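PDB 3RBY: uncharacterized protein YLR301W from Saccharomyces cerevisiae, which is of unknown function and not essential, but interacts with the protein kinase HRR25 and may interact with SEC72. Local coordinates for residues Leu5-Leu10 with Phe22-Val27; Val72-Asn77 with Val96-Lys101; Val158-Asp163 with Glu239-His244; Gly179-Lys184 with Gly191-Arg196. All coordinates share one frame; numbering follows the deposited sequence.

Interaction 1 of 4, residues Leu5-Leu10 with Phe22-Val27; sequences LLKRLL and FTLSSV
Lys7 lies across from Leu24 as a non-hydrogen-bonded pair of an antiparallel ladder, and its long side chain reaches over to Leu24 and Phe22 at the start of the other segment. Its CB sits 3.8 Å from Leu24 CD2. CG, anti to the backbone N (chi1 -167°), stays against that same methyl and the carbonyl O of Thr23. The chain then bends at chi2, and CE comes 4.2 Å from Phe22 CD2, the lysine crossing the phenylalanine at about a right angle. At the tip, NZ turns back to its own strand and donates to Arg8 O, 2.9 Å away. A water bonded to that same oxygen also accepts from Thr23 N and so bridges the two segments where their direct pairing ends.

On the same face as Lys7, Leu5 CD2 rests 4.1 Å from Leu24 CD2, with Trp176 packing against both leucines. The backbone bonds are Leu6 N to Ser25 O (2.9 Å), Ser25 N to Leu6 O (2.8 Å) and Arg8 N to Thr23 O. The other face carries Leu6 and Ser25, both against Trp130. Further along, Arg8 crosses Thr23 with CB 3.8 Å from Thr23 CB, while its guanidinium is engaged by salt bridges to Glu19 and Glu52. Ser26 OG and Leu24 O both bond Gln178, which ties this strand to strand 176-183 of the other sheet.

The N-to-C directions of 5-10 and 24-27 are 157° apart. Strands 4-12 and 24-27 form a beta hairpin, part of the larger antiparallel sheet of this beta-barrel protein.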
loop_
_atom_site.group_PDB
_atom_site.type_symbol
_atom_site.label_atom_id
_atom_site.label_comp_id
_atom_site.label_asym_id
_atom_site.label_seq_id
_atom_site.Cartn_x
_atom_site.Cartn_y
_atom_site.Cartn_z
ATOM N N LEU A 5 -2.713 7.668 10.474
ATOM C CA LEU A 5 -1.631 6.695 10.546
ATOM C C LEU A 5 -1.238 6.353 9.111
ATOM O O LEU A 5 -2.021 5.743 8.385
ATOM C CB LEU A 5 -2.135 5.425 11.227
ATOM C CG LEU A 5 -1.240 4.605 12.162
ATOM C CD1 LEU A 5 -1.556 3.121 12.045
ATOM C CD2 LEU A 5 0.226 4.855 11.919
ATOM N N LEU A 6 -0.040 6.739 8.687
ATOM C CA LEU A 6 0.406 6.406 7.330
ATOM C C LEU A 6 1.606 5.448 7.264
ATOM O O LEU A 6 2.572 5.578 8.022
ATOM C CB LEU A 6 0.693 7.673 6.528
ATOM C CG LEU A 6 -0.539 8.584 6.526
ATOM C CD1 LEU A 6 -0.383 9.628 7.612
ATOM C CD2 LEU A 6 -0.759 9.244 5.163
ATOM N N LYS A 7 1.526 4.491 6.341
ATOM C CA LYS A 7 2.580 3.512 6.125
ATOM C C LYS A 7 3.329 3.929 4.865
ATOM O O LYS A 7 2.701 4.171 3.822
ATOM C CB LYS A 7 1.966 2.130 5.950
ATOM C CG LYS A 7 2.957 0.982 6.038
ATOM C CD LYS A 7 3.572 0.638 4.680
ATOM C CE LYS A 7 4.781 -0.300 4.872
ATOM N NZ LYS A 7 5.451 -0.665 3.583
ATOM N N ARG A 8 4.651 4.074 4.949
ATOM C CA ARG A 8 5.383 4.499 3.761
ATOM C C ARG A 8 5.530 3.330 2.791
ATOM O O ARG A 8 5.853 2.216 3.211
ATOM C CB ARG A 8 6.752 5.100 4.097
ATOM C CG ARG A 8 7.407 5.689 2.865
ATOM C CD ARG A 8 8.449 6.750 3.159
ATOM N NE ARG A 8 9.620 6.247 3.879
ATOM C CZ ARG A 8 10.583 5.530 3.322
ATOM N NH1 ARG A 8 10.485 5.210 2.041
ATOM N NH2 ARG A 8 11.628 5.111 4.032
ATOM N N LEU A 9 5.282 3.605 1.506
ATOM C CA LEU A 9 5.294 2.601 0.434
ATOM C C LEU A 9 6.570 2.659 -0.393
ATOM O O LEU A 9 7.009 1.640 -0.929
ATOM C CB LEU A 9 4.106 2.802 -0.510
ATOM C CG LEU A 9 2.727 2.636 0.121
ATOM C CD1 LEU A 9 1.621 3.065 -0.861
ATOM C CD2 LEU A 9 2.539 1.195 0.597
ATOM N N LEU A 10 7.137 3.856 -0.528
ATOM C CA LEU A 10 8.420 4.006 -1.201
ATOM C C LEU A 10 9.071 5.332 -0.880
ATOM O O LEU A 10 8.385 6.309 -0.561
ATOM C CB LEU A 10 8.297 3.830 -2.724
ATOM C CG LEU A 10 7.783 4.987 -3.576
ATOM C CD1 LEU A 10 8.888 6.022 -3.841
ATOM C CD2 LEU A 10 7.250 4.450 -4.894
ATOM N N PHE A 22 10.144 -0.257 7.492
ATOM C CA PHE A 22 8.753 -0.469 7.869
ATOM C C PHE A 22 8.297 0.823 8.558
ATOM O O PHE A 22 8.036 0.838 9.761
ATOM C CB PHE A 22 8.620 -1.658 8.817
ATOM C CG PHE A 22 7.221 -1.885 9.314
ATOM C CD1 PHE A 22 6.979 -2.728 10.385
ATOM C CD2 PHE A 22 6.147 -1.255 8.708
ATOM C CE1 PHE A 22 5.693 -2.939 10.843
ATOM C CE2 PHE A 22 4.857 -1.462 9.162
ATOM C CZ PHE A 22 4.630 -2.305 10.230
ATOM N N THR A 23 8.220 1.905 7.784
ATOM C CA THR A 23 7.944 3.230 8.295
ATOM C C THR A 23 6.444 3.480 8.520
ATOM O O THR A 23 5.603 3.230 7.639
ATOM C CB THR A 23 8.494 4.292 7.340
ATOM O OG1 THR A 23 9.918 4.253 7.385
ATOM C CG2 THR A 23 7.999 5.710 7.735
ATOM N N LEU A 24 6.126 4.002 9.699
ATOM C CA LEU A 24 4.783 4.450 10.024
ATOM C C LEU A 24 4.907 5.885 10.521
ATOM O O LEU A 24 5.767 6.178 11.366
ATOM C CB LEU A 24 4.165 3.573 11.125
ATOM C CG LEU A 24 3.608 2.187 10.757
ATOM C CD1 LEU A 24 3.077 1.449 11.971
ATOM C CD2 LEU A 24 2.505 2.289 9.717
ATOM N N SER A 25 4.067 6.780 10.004
ATOM C CA SER A 25 3.966 8.135 10.562
ATOM C C SER A 25 2.645 8.311 11.296
ATOM O O SER A 25 1.573 8.052 10.737
ATOM C CB SER A 25 4.116 9.197 9.478
ATOM O OG SER A 25 5.431 9.205 8.927
ATOM N N SER A 26 2.729 8.731 12.559
ATOM C CA SER A 26 1.544 9.004 13.358
ATOM C C SER A 26 1.295 10.510 13.466
ATOM O O SER A 26 2.160 11.264 13.944
ATOM C CB SER A 26 1.684 8.416 14.769
ATOM O OG SER A 26 2.106 7.067 14.737
ATOM N N VAL A 27 0.110 10.946 13.045
ATOM C CA VAL A 27 -0.275 12.338 13.241
ATOM C C VAL A 27 -1.526 12.392 14.116
ATOM O O VAL A 27 -2.601 11.938 13.712
ATOM C CB VAL A 27 -0.507 13.061 11.905
ATOM C CG1 VAL A 27 -0.838 14.543 12.154
ATOM C CG2 VAL A 27 0.728 12.936 11.014
HETATM O O HOH W 1 7.816 1.299 4.990
#

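Interaction 2 of 4, residues Val72-Asn77 with Val96-Lys101; sequences VTQDFN and VNTTWK
Gln74 NE2 stands 3.3 Å above one face of the Trp100 indole, offset toward the rim. The planes are 37° apart, so the amide is tilted against the ring. NE2 comes 3.4 Å from Trp100 NE1, but both are donors; NE1 donates instead to Thr98 OG1, 2.8 Å away on its own strand. That hydroxyl in turn donates to Gln74 O at 2.8 Å, held there between backbone N and carbonyl carbon (chi1 71°). Gln74 O therefore accepts twice, from Thr98 OG1 and from Thr98 N. Phe76 presents its ring edge to the hydroxyl, with CE1 3.6 Å from Thr98 OG1.

Backbone bonds at Val72-Trp100 and Phe76-Val96 fix the register of strands 71-76 and 96-102, antiparallel neighbours in the larger sheet. Outside this group, Trp130 stacks on Trp100, and Tyr33 meets the Phe76 ring edge-to-face. A leucine in place of Trp100 would probably leave Thr98 OG1 without its indole donor and take away the ring face under Gln74 NE2.

The result is a chain of hydrogen bonds, Trp100 NE1 to Thr98 OG1 within the strand and Thr98 OG1 to Gln74 O across to its neighbour; accepting one bond and donating another is likely to favour a single orientation of the hydroxyl.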
loop_
_atom_site.group_PDB
_atom_site.type_symbol
_atom_site.label_atom_id
_atom_site.label_comp_id
_atom_site.label_asym_id
_atom_site.label_seq_id
_atom_site.Cartn_x
_atom_site.Cartn_y
_atom_site.Cartn_z
ATOM N N VAL A 72 -1.556 20.042 -0.031
ATOM C CA VAL A 72 -1.274 20.736 1.212
ATOM C C VAL A 72 0.233 20.816 1.430
ATOM O O VAL A 72 0.990 19.964 0.972
ATOM C CB VAL A 72 -2.025 20.120 2.430
ATOM C CG1 VAL A 72 -3.031 19.080 1.973
ATOM C CG2 VAL A 72 -1.061 19.553 3.462
ATOM N N THR A 73 0.666 21.873 2.104
ATOM C CA THR A 73 2.083 22.107 2.316
ATOM C C THR A 73 2.398 21.881 3.771
ATOM O O THR A 73 1.604 22.203 4.656
ATOM C CB THR A 73 2.493 23.547 1.947
ATOM O OG1 THR A 73 1.674 24.485 2.673
ATOM C CG2 THR A 73 2.337 23.770 0.444
ATOM N N GLN A 74 3.566 21.329 4.029
ATOM C CA GLN A 74 3.951 21.124 5.400
ATOM C C GLN A 74 5.398 21.535 5.539
ATOM O O GLN A 74 6.287 21.011 4.850
ATOM C CB GLN A 74 3.726 19.663 5.808
ATOM C CG GLN A 74 2.272 19.223 5.690
ATOM C CD GLN A 74 1.988 17.950 6.480
ATOM O OE1 GLN A 74 2.263 17.883 7.677
ATOM N NE2 GLN A 74 1.468 16.924 5.804
ATOM N N ASP A 75 5.624 22.486 6.433
ATOM C CA ASP A 75 6.945 23.044 6.626
ATOM C C ASP A 75 7.447 22.608 7.977
ATOM O O ASP A 75 6.899 22.986 9.018
ATOM C CB ASP A 75 6.859 24.550 6.453
ATOM C CG ASP A 75 6.290 24.916 5.101
ATOM O OD1 ASP A 75 5.344 25.727 5.034
ATOM O OD2 ASP A 75 6.772 24.347 4.092
ATOM N N PHE A 76 8.453 21.745 7.950
ATOM C CA PHE A 76 8.914 21.093 9.169
ATOM C C PHE A 76 10.145 21.739 9.761
ATOM O O PHE A 76 11.124 22.003 9.061
ATOM C CB PHE A 76 9.237 19.614 8.917
ATOM C CG PHE A 76 8.027 18.766 8.636
ATOM C CD1 PHE A 76 7.613 18.543 7.334
ATOM C CD2 PHE A 76 7.312 18.180 9.674
ATOM C CE1 PHE A 76 6.499 17.760 7.069
ATOM C CE2 PHE A 76 6.192 17.396 9.417
ATOM C CZ PHE A 76 5.785 17.187 8.117
ATOM N N ASN A 77 10.088 21.968 11.064
ATOM C CA ASN A 77 11.287 22.209 11.860
ATOM C C ASN A 77 11.312 21.201 12.998
ATOM O O ASN A 77 10.759 21.445 14.077
ATOM C CB ASN A 77 11.330 23.653 12.384
ATOM C CG ASN A 77 11.612 24.652 11.281
ATOM O OD1 ASN A 77 10.688 25.254 10.731
ATOM N ND2 ASN A 77 12.892 24.804 10.922
ATOM N N VAL A 96 12.457 22.043 6.599
ATOM C CA VAL A 96 12.217 21.273 5.380
ATOM C C VAL A 96 10.853 21.613 4.818
ATOM O O VAL A 96 9.842 21.508 5.515
ATOM C CB VAL A 96 12.273 19.758 5.615
ATOM C CG1 VAL A 96 12.047 19.030 4.293
ATOM C CG2 VAL A 96 13.602 19.359 6.240
ATOM N N ASN A 97 10.820 22.010 3.555
ATOM C CA ASN A 97 9.556 22.361 2.918
ATOM C C ASN A 97 8.994 21.236 2.052
ATOM O O ASN A 97 9.630 20.823 1.066
ATOM C CB ASN A 97 9.736 23.641 2.104
ATOM C CG ASN A 97 10.218 24.797 2.959
ATOM O OD1 ASN A 97 9.441 25.382 3.720
ATOM N ND2 ASN A 97 11.508 25.117 2.861
ATOM N N THR A 98 7.811 20.734 2.419
ATOM C CA THR A 98 7.230 19.596 1.708
ATOM C C THR A 98 5.850 19.902 1.150
ATOM O O THR A 98 5.124 20.761 1.659
ATOM C CB THR A 98 7.150 18.324 2.586
ATOM O OG1 THR A 98 6.132 18.491 3.586
ATOM C CG2 THR A 98 8.497 18.034 3.251
ATOM N N THR A 99 5.499 19.170 0.101
ATOM C CA THR A 99 4.197 19.282 -0.531
ATOM C C THR A 99 3.545 17.908 -0.571
ATOM O O THR A 99 4.195 16.915 -0.916
ATOM C CB THR A 99 4.329 19.816 -1.968
ATOM O OG1 THR A 99 4.903 21.130 -1.938
ATOM C CG2 THR A 99 2.973 19.885 -2.643
ATOM N N TRP A 100 2.256 17.861 -0.244
ATOM C CA TRP A 100 1.504 16.617 -0.168
ATOM C C TRP A 100 0.309 16.642 -1.117
ATOM O O TRP A 100 -0.495 17.563 -1.094
ATOM C CB TRP A 100 1.027 16.410 1.265
ATOM C CG TRP A 100 2.171 16.279 2.220
ATOM C CD1 TRP A 100 3.039 17.268 2.605
ATOM C CD2 TRP A 100 2.586 15.087 2.912
ATOM N NE1 TRP A 100 3.961 16.763 3.496
ATOM C CE2 TRP A 100 3.710 15.429 3.699
ATOM C CE3 TRP A 100 2.113 13.769 2.947
ATOM C CZ2 TRP A 100 4.372 14.496 4.512
ATOM C CZ3 TRP A 100 2.774 12.843 3.757
ATOM C CH2 TRP A 100 3.889 13.216 4.527
ATOM N N LYS A 101 0.195 15.619 -1.948
ATOM C CA LYS A 101 -0.851 15.579 -2.960
ATOM C C LYS A 101 -1.618 14.260 -2.878
ATOM O O LYS A 101 -1.037 13.192 -3.110
ATOM C CB LYS A 101 -0.240 15.731 -4.363
ATOM C CG LYS A 101 0.416 17.089 -4.679
ATOM C CD LYS A 101 1.593 16.919 -5.672
ATOM C CE LYS A 101 1.667 18.025 -6.739
ATOM N NZ LYS A 101 0.732 17.785 -7.898
#

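Interaction 3 of 4, residues Val158-Asp163 with Glu239-His244; sequences VLKVTD and EVIEYH
Val158 O faces two successive N-H groups, Ile241 N at 2.9 Å and, by a weak bond, Glu242 N at 3.4 Å, so the antiparallel register slips by one residue. Beyond the slip, Lys160 and Glu239 pair regularly, with Glu239 N 2.7 Å from Lys160 O.

Val158 meets both residues opposite it. Its CG1 lies 3.9 Å from Ile241 CG1, while CG2 turns to the carboxylate end of Glu242 and comes 3.2 Å from OE1. That carboxylate is taken up by several donors, OE1 by Ser28 and OE2 by Asp30 N and Ser156. Ile241 CG1 sits between backbone N and carbonyl carbon (chi1 67°); CD1 reaches Val158 CG1 and Lys160 CD, and CG2 approaches Lys160 CB at 3.9 Å. An alanine at Ile241 would probably open a gap beside Val158 CG1 and leave the aliphatic part of Lys160 freer to move. On the other face Leu159 CG packs on Val240 CG2, and just past the strand's end Thr162 CG2 touches Glu239 CB at 3.5 Å.

Two residues set against one make this a classic beta bulge, placed where strand 156-161 pairs with the C-terminal strand 236-244 in the seven-stranded antiparallel sheet.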
loop_
_atom_site.group_PDB
_atom_site.type_symbol
_atom_site.label_atom_id
_atom_site.label_comp_id
_atom_site.label_asym_id
_atom_site.label_seq_id
_atom_site.Cartn_x
_atom_site.Cartn_y
_atom_site.Cartn_z
ATOM N N VAL A 158 -1.654 11.726 23.267
ATOM C CA VAL A 158 -0.251 12.107 23.199
ATOM C C VAL A 158 0.275 12.414 24.603
ATOM O O VAL A 158 -0.376 13.144 25.364
ATOM C CB VAL A 158 -0.043 13.329 22.278
ATOM C CG1 VAL A 158 1.443 13.668 22.129
ATOM C CG2 VAL A 158 -0.663 13.079 20.908
ATOM N N LEU A 159 1.428 11.830 24.951
ATOM C CA LEU A 159 2.128 12.168 26.190
ATOM C C LEU A 159 3.468 12.798 25.852
ATOM O O LEU A 159 4.136 12.414 24.881
ATOM C CB LEU A 159 2.325 10.961 27.106
ATOM C CG LEU A 159 1.067 10.417 27.793
ATOM C CD1 LEU A 159 0.221 9.631 26.806
ATOM C CD2 LEU A 159 1.456 9.528 28.952
ATOM N N LYS A 160 3.839 13.790 26.649
ATOM C CA LYS A 160 5.077 14.517 26.445
ATOM C C LYS A 160 5.892 14.523 27.734
ATOM O O LYS A 160 5.363 14.741 28.831
ATOM C CB LYS A 160 4.760 15.949 26.024
ATOM C CG LYS A 160 5.923 16.739 25.439
ATOM C CD LYS A 160 5.382 18.080 24.896
ATOM C CE LYS A 160 6.486 18.972 24.313
ATOM N NZ LYS A 160 7.415 19.480 25.362
ATOM N N VAL A 161 7.190 14.294 27.594
ATOM C CA VAL A 161 8.070 14.208 28.752
ATOM C C VAL A 161 8.212 15.567 29.406
ATOM O O VAL A 161 8.491 16.573 28.727
ATOM C CB VAL A 161 9.469 13.657 28.372
ATOM C CG1 VAL A 161 10.577 14.421 29.070
ATOM C CG2 VAL A 161 9.551 12.196 28.721
ATOM N N THR A 162 8.060 15.592 30.729
ATOM C CA THR A 162 8.207 16.812 31.520
ATOM C C THR A 162 9.379 16.701 32.500
ATOM O O THR A 162 9.202 16.781 33.715
ATOM C CB THR A 162 6.922 17.135 32.305
ATOM O OG1 THR A 162 6.664 16.092 33.254
ATOM C CG2 THR A 162 5.737 17.258 31.359
ATOM N N ASP A 163 10.574 16.517 31.948
ATOM C CA ASP A 163 11.809 16.389 32.708
ATOM C C ASP A 163 12.842 17.233 31.965
ATOM O O ASP A 163 12.807 17.321 30.735
ATOM C CB ASP A 163 12.235 14.919 32.757
ATOM C CG ASP A 163 13.431 14.682 33.658
ATOM O OD1 ASP A 163 14.544 15.145 33.308
ATOM O OD2 ASP A 163 13.255 14.020 34.711
ATOM N N GLU A 239 3.458 14.260 30.717
ATOM C CA GLU A 239 2.174 14.940 30.769
ATOM C C GLU A 239 1.327 14.500 29.573
ATOM O O GLU A 239 1.816 14.452 28.437
ATOM C CB GLU A 239 2.386 16.462 30.737
ATOM C CG GLU A 239 1.134 17.275 31.073
ATOM C CD GLU A 239 1.261 18.755 30.693
ATOM O OE1 GLU A 239 0.209 19.449 30.639
ATOM O OE2 GLU A 239 2.407 19.216 30.435
ATOM N N VAL A 240 0.069 14.156 29.827
ATOM C CA VAL A 240 -0.887 13.897 28.751
ATOM C C VAL A 240 -1.298 15.231 28.132
ATOM O O VAL A 240 -2.108 15.962 28.718
ATOM C CB VAL A 240 -2.166 13.231 29.282
ATOM C CG1 VAL A 240 -3.213 13.152 28.163
ATOM C CG2 VAL A 240 -1.865 11.845 29.864
ATOM N N ILE A 241 -0.758 15.564 26.964
ATOM C CA ILE A 241 -1.069 16.873 26.361
ATOM C C ILE A 241 -2.221 16.806 25.358
ATOM O O ILE A 241 -2.652 17.827 24.796
ATOM C CB ILE A 241 0.169 17.492 25.697
ATOM C CG1 ILE A 241 0.584 16.646 24.481
ATOM C CG2 ILE A 241 1.306 17.604 26.707
ATOM C CD1 ILE A 241 1.722 17.253 23.625
ATOM N N GLU A 242 -2.702 15.592 25.125
ATOM C CA GLU A 242 -3.827 15.356 24.232
ATOM C C GLU A 242 -4.526 14.059 24.666
ATOM O O GLU A 242 -3.866 13.031 24.923
ATOM C CB GLU A 242 -3.350 15.257 22.774
ATOM C CG GLU A 242 -4.486 14.993 21.776
ATOM C CD GLU A 242 -4.010 14.933 20.323
ATOM O OE1 GLU A 242 -2.835 15.273 20.044
ATOM O OE2 GLU A 242 -4.817 14.544 19.449
ATOM N N TYR A 243 -5.851 14.106 24.764
ATOM C CA TYR A 243 -6.617 12.932 25.151
ATOM C C TYR A 243 -8.001 12.897 24.498
ATOM O O TYR A 243 -9.004 13.251 25.127
ATOM C CB TYR A 243 -6.747 12.862 26.677
ATOM C CG TYR A 243 -7.064 11.472 27.194
ATOM C CD1 TYR A 243 -6.053 10.530 27.364
ATOM C CD2 TYR A 243 -8.371 11.100 27.508
ATOM C CE1 TYR A 243 -6.327 9.250 27.838
ATOM C CE2 TYR A 243 -8.662 9.813 27.987
ATOM C CZ TYR A 243 -7.633 8.894 28.150
ATOM O OH TYR A 243 -7.905 7.620 28.627
ATOM N N HIS A 244 -8.056 12.469 23.239
ATOM C CA HIS A 244 -9.339 12.253 22.572
ATOM C C HIS A 244 -9.682 10.770 22.588
ATOM O O HIS A 244 -9.266 10.023 21.698
ATOM C CB HIS A 244 -9.312 12.758 21.122
ATOM C CG HIS A 244 -8.930 14.194 20.990
ATOM N ND1 HIS A 244 -9.713 15.219 21.484
ATOM C CD2 HIS A 244 -7.856 14.787 20.417
ATOM C CE1 HIS A 244 -9.136 16.377 21.220
ATOM N NE2 HIS A 244 -8.006 16.144 20.569
#

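Interaction 4 of 4, residues Gly179-Lys184 with Gly191-Arg196; sequences GFLSQK and GLNFIR
Phe180 and Phe194 sit opposite each other in the beta hairpin of strands 176-183 and 192-199, yet their rings do not stack. The contact is made by Phe180 CB, 3.6 Å from Phe194 CD1, while the Phe180 ring leads away and meets Trp79 edge-to-face. The Phe194 ring has Gly179 O near its plane at the edge; Phe51 meets this ring from outside the hairpin. Next along the same face, Leu192 CD2 approaches Ser182 CB at 4.0 Å, with Tyr85 of helix 82-86 against both residues.

On the other face Leu181 and Asn193 stand side by side, CB to CB 4.0 Å. Ile195 there lies over Gly179, its CG1 4.1 Å from Gly179 CA, and a side chain at the glycine would be tight against it. At the hairpin's end Gln183 N bonds Gly191 O at 3.0 Å, and the Gln183 amide reaches out to Glu214.

Asn193 also turns its amide back across the ladder: OD1 accepts from Glu214 N, while ND2 donates to Leu181 O at 3.0 Å in a nearly straight bond (167°), the oxygen lying in the amide plane but the nitrogen standing above the carbonyl plane. Asn193 N bonds the same oxygen only weakly, because at 2.9 Å its N-H points well off the oxygen (126°).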
loop_
_atom_site.group_PDB
_atom_site.type_symbol
_atom_site.label_atom_id
_atom_site.label_comp_id
_atom_site.label_asym_id
_atom_site.label_seq_id
_atom_site.Cartn_x
_atom_site.Cartn_y
_atom_site.Cartn_z
ATOM N N GLY A 179 6.594 6.028 19.955
ATOM C CA GLY A 179 7.172 6.908 20.947
ATOM C C GLY A 179 8.684 7.058 20.845
ATOM O O GLY A 179 9.375 6.206 20.272
ATOM N N PHE A 180 9.198 8.158 21.396
ATOM C CA PHE A 180 10.635 8.302 21.595
ATOM C C PHE A 180 10.959 8.852 22.993
ATOM O O PHE A 180 10.092 9.407 23.679
ATOM C CB PHE A 180 11.274 9.148 20.488
ATOM C CG PHE A 180 11.340 10.626 20.795
ATOM C CD1 PHE A 180 10.244 11.458 20.558
ATOM C CD2 PHE A 180 12.509 11.190 21.297
ATOM C CE1 PHE A 180 10.303 12.825 20.834
ATOM C CE2 PHE A 180 12.580 12.569 21.570
ATOM C CZ PHE A 180 11.471 13.382 21.335
ATOM N N LEU A 181 12.198 8.629 23.422
ATOM C CA LEU A 181 12.756 9.222 24.640
ATOM C C LEU A 181 14.241 9.457 24.384
ATOM O O LEU A 181 14.979 8.518 24.099
ATOM C CB LEU A 181 12.551 8.310 25.859
ATOM C CG LEU A 181 13.062 8.818 27.221
ATOM C CD1 LEU A 181 12.447 10.199 27.565
ATOM C CD2 LEU A 181 12.795 7.798 28.340
ATOM N N SER A 182 14.672 10.713 24.442
ATOM C CA SER A 182 16.074 11.035 24.206
ATOM C C SER A 182 16.687 11.796 25.387
ATOM O O SER A 182 16.003 12.577 26.068
ATOM C CB SER A 182 16.236 11.838 22.919
ATOM O OG SER A 182 15.704 13.139 23.068
ATOM N N GLN A 183 17.975 11.548 25.635
ATOM C CA GLN A 183 18.709 12.277 26.666
ATOM C C GLN A 183 19.170 13.620 26.130
ATOM O O GLN A 183 19.891 13.671 25.130
ATOM C CB GLN A 183 19.926 11.498 27.115
ATOM C CG GLN A 183 19.614 10.338 28.008
ATOM C CD GLN A 183 20.850 9.522 28.291
ATOM O OE1 GLN A 183 21.937 9.841 27.803
ATOM N NE2 GLN A 183 20.697 8.467 29.082
ATOM N N LYS A 184 18.751 14.698 26.784
ATOM C CA LYS A 184 19.064 16.050 26.330
ATOM C C LYS A 184 20.553 16.256 26.066
ATOM O O LYS A 184 20.945 16.658 24.971
ATOM C CB LYS A 184 18.559 17.084 27.339
ATOM C CG LYS A 184 17.082 17.410 27.200
ATOM C CD LYS A 184 16.820 18.892 27.413
ATOM C CE LYS A 184 15.362 19.149 27.754
ATOM N NZ LYS A 184 14.677 19.940 26.696
ATOM N N GLY A 191 21.937 7.606 23.797
ATOM C CA GLY A 191 20.933 8.514 24.299
ATOM C C GLY A 191 19.554 8.342 23.688
ATOM O O GLY A 191 18.648 9.091 24.052
ATOM N N LEU A 192 19.375 7.376 22.781
ATOM C CA LEU A 192 18.065 7.197 22.127
ATOM C C LEU A 192 17.228 5.995 22.594
ATOM O O LEU A 192 17.758 4.921 22.885
ATOM C CB LEU A 192 18.216 7.163 20.611
ATOM C CG LEU A 192 18.920 8.382 20.015
ATOM C CD1 LEU A 192 19.340 8.130 18.570
ATOM C CD2 LEU A 192 18.050 9.636 20.133
ATOM N N ASN A 193 15.911 6.209 22.662
ATOM C CA ASN A 193 14.930 5.152 22.919
ATOM C C ASN A 193 13.684 5.308 22.026
ATOM O O ASN A 193 13.182 6.423 21.838
ATOM C CB ASN A 193 14.511 5.121 24.395
ATOM C CG ASN A 193 15.696 5.077 25.342
ATOM O OD1 ASN A 193 16.100 4.003 25.814
ATOM N ND2 ASN A 193 16.251 6.253 25.645
ATOM N N PHE A 194 13.207 4.198 21.455
ATOM C CA PHE A 194 11.991 4.217 20.649
ATOM C C PHE A 194 11.149 3.003 20.978
ATOM O O PHE A 194 11.672 1.960 21.367
ATOM C CB PHE A 194 12.298 4.184 19.152
ATOM C CG PHE A 194 13.221 5.274 18.689
ATOM C CD1 PHE A 194 12.763 6.582 18.536
ATOM C CD2 PHE A 194 14.553 4.989 18.390
ATOM C CE1 PHE A 194 13.622 7.595 18.100
ATOM C CE2 PHE A 194 15.419 5.991 17.953
ATOM C CZ PHE A 194 14.955 7.300 17.807
ATOM N N ILE A 195 9.843 3.129 20.810
ATOM C CA ILE A 195 8.980 1.968 20.887
ATOM C C ILE A 195 7.883 2.061 19.840
ATOM O O ILE A 195 7.425 3.164 19.485
ATOM C CB ILE A 195 8.334 1.840 22.257
ATOM C CG1 ILE A 195 7.580 3.124 22.583
ATOM C CG2 ILE A 195 9.395 1.570 23.312
ATOM C CD1 ILE A 195 6.484 2.933 23.619
ATOM N N ARG A 196 7.503 0.897 19.330
ATOM C CA ARG A 196 6.315 0.757 18.517
ATOM C C ARG A 196 5.524 -0.339 19.198
ATOM O O ARG A 196 6.000 -1.468 19.335
ATOM C CB ARG A 196 6.665 0.355 17.094
ATOM C CG ARG A 196 6.169 1.330 16.061
ATOM C CD ARG A 196 5.442 0.632 14.949
ATOM N NE ARG A 196 6.353 0.082 13.964
ATOM C CZ ARG A 196 7.002 0.772 13.021
ATOM N NH1 ARG A 196 7.788 0.118 12.180
ATOM N NH2 ARG A 196 6.887 2.086 12.901
#

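Interactions 1 and 2 belong to the ten-stranded antiparallel sheet, their centres about 16 Å apart; interactions 3 and 4 share the seven-stranded one, centres about 15 Å apart. Interaction 1 closes before interaction 2 opens, and both precede the second sheet. In sequence the hairpin of interaction 4 comes between the two strands of interaction 3, which are neighbours in the sheet. Val161 CG2 packs on Leu181 CD1 between interactions 3 and 4. One place where the sheets meet is Arg196 of interaction 4 on Phe22 of interaction 1, through a probable hydrogen bond and a cation-pi contact. The centre of interaction 2 lies about 25 Å from those of interactions 3 and 4. The chain thus builds one sheet from its first half and another from the rest, joined near interactions 1 and 4.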